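Local coordinates for protein 16S rRNA (guanine(1405)-N(7))-methyltransferase (Klebsiella pneumoniae, PDB 6PI9) that probably methylates the N7 position of guanine 1405 in 16S rRNA, using S-adenosylmethionine as methyl donor and so conferring resistance to various aminoglycosides, at residues Val223-Glu226 against Lys227-Asp231. Sequence-based numbering, arbitrary orientation.
Sequences VGME and KHYAD
His-228 N, Tyr-229 N and Ala-230 N donate in turn to the carbonyl oxygens of Gly-224, Met-225 and Glu-226, opening the alpha-helix 225-236 with Gly-224 as its N-cap; the middle bond, Tyr-229 N to Met-225 O, is short at 2.8 Å. Gly-224 has positive phi, where a beta-carbon would press on the carbonyl oxygen of Val-223, so glycine suits this place.

One turn apart, Met-225 and Tyr-229 form a Met-aromatic contact. Bends at chi2 and chi3 (-44° and -63°) turn the thioether toward the next turn of the helix and carry its methyl over one face of the tyrosine ring. CE lies 3.6 Å from the ring centroid in a CH-pi contact, whereas SD stands farther off at 5.2 Å. A flexible, unbranched methionine can make this fold, and the flat ring offers it a broad surface. Phe-213 also meets the ring, and the phenol OH is hydrogen-bonded to Arg-216, which helps to fix the ring's position.

Glu-226 runs the other way. Its CG is anti to the backbone N (chi1 -173°) and the chain stays extended, long enough to bring OE1 to a salt bridge with Arg-246 on strand 241-248. Small Ala-230 packs on Tyr-255, so this side of the helix lies against the antiparallel end of the Rossmann-like methyltransferase sheet.

His-228 suits the subunit interface by offering both a flat ring and a polar nitrogen: NE2 is hydrogen-bonded to the backbone O of Val-223 of the second subunit, and the ring meets that subunit's His-228; Met-225 likewise packs on Met-225 of the second subunit. At the exposed surface, Lys-227 is long enough to span the turn to Asp-231 in an i to i+4 salt bridge: Lys-227 NZ lies 3.2 Å from Asp-231 OD1 and is met by the syn lone pair of that oxygen.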
# COMPACT_ATOMS: atom_id res chain seq x y z
N VAL A 223 -12.22 -3.64 8.51
CA VAL A 223 -12.88 -4.89 8.15
C VAL A 223 -12.37 -6.06 9.03
O VAL A 223 -12.66 -7.24 8.75
CB VAL A 223 -12.67 -5.12 6.65
CG1 VAL A 223 -13.14 -3.84 5.87
CG2 VAL A 223 -11.20 -5.42 6.37
N GLY A 224 -11.60 -5.76 10.08
CA GLY A 224 -11.16 -6.86 10.95
C GLY A 224 -9.92 -7.59 10.51
O GLY A 224 -9.83 -8.84 10.68
N MET A 225 -8.95 -6.86 9.95
CA MET A 225 -7.73 -7.48 9.43
C MET A 225 -6.95 -8.19 10.51
O MET A 225 -6.38 -9.26 10.26
CB MET A 225 -6.85 -6.42 8.77
CG MET A 225 -7.41 -6.05 7.43
SD MET A 225 -7.87 -7.61 6.64
CE MET A 225 -6.33 -8.51 6.45
N GLU A 226 -6.87 -7.61 11.72
CA GLU A 226 -6.05 -8.23 12.76
C GLU A 226 -6.54 -9.64 13.07
O GLU A 226 -5.76 -10.60 13.10
CB GLU A 226 -6.06 -7.39 14.03
CG GLU A 226 -5.09 -7.87 15.11
CD GLU A 226 -5.18 -6.97 16.36
OE1 GLU A 226 -4.93 -7.46 17.49
OE2 GLU A 226 -5.60 -5.80 16.21
N LYS A 227 -7.83 -9.78 13.35
CA LYS A 227 -8.36 -11.12 13.60
C LYS A 227 -8.22 -12.01 12.39
O LYS A 227 -8.01 -13.23 12.52
CB LYS A 227 -9.84 -11.04 14.02
CG LYS A 227 -10.39 -12.43 14.41
CD LYS A 227 -11.92 -12.49 14.42
CE LYS A 227 -12.40 -13.97 14.23
NZ LYS A 227 -11.66 -14.88 15.19
N HIS A 228 -8.35 -11.45 11.19
CA HIS A 228 -8.23 -12.32 10.02
C HIS A 228 -6.82 -12.89 9.89
O HIS A 228 -6.63 -14.08 9.60
CB HIS A 228 -8.59 -11.54 8.76
CG HIS A 228 -8.62 -12.40 7.56
ND1 HIS A 228 -9.60 -13.35 7.38
CD2 HIS A 228 -7.79 -12.50 6.50
CE1 HIS A 228 -9.38 -13.99 6.25
NE2 HIS A 228 -8.29 -13.50 5.70
N TYR A 229 -5.80 -12.04 10.06
CA TYR A 229 -4.40 -12.51 10.04
C TYR A 229 -4.13 -13.52 11.16
O TYR A 229 -3.36 -14.49 10.97
CB TYR A 229 -3.48 -11.31 10.22
CG TYR A 229 -3.36 -10.49 8.98
CD1 TYR A 229 -3.29 -11.11 7.74
CD2 TYR A 229 -3.26 -9.09 9.05
CE1 TYR A 229 -3.15 -10.34 6.58
CE2 TYR A 229 -3.11 -8.30 7.91
CZ TYR A 229 -3.07 -8.94 6.68
OH TYR A 229 -2.90 -8.17 5.52
N ALA A 230 -4.63 -13.23 12.35
CA ALA A 230 -4.43 -14.15 13.48
C ALA A 230 -5.01 -15.53 13.18
O ALA A 230 -4.36 -16.57 13.40
CB ALA A 230 -5.08 -13.56 14.75
N ASP A 231 -6.25 -15.57 12.68
CA ASP A 231 -6.86 -16.86 12.36
C ASP A 231 -6.05 -17.58 11.29
O ASP A 231 -5.86 -18.81 11.35
CB ASP A 231 -8.29 -16.69 11.84
CG ASP A 231 -9.29 -16.24 12.89
OD1 ASP A 231 -9.09 -16.38 14.12
OD2 ASP A 231 -10.32 -15.72 12.43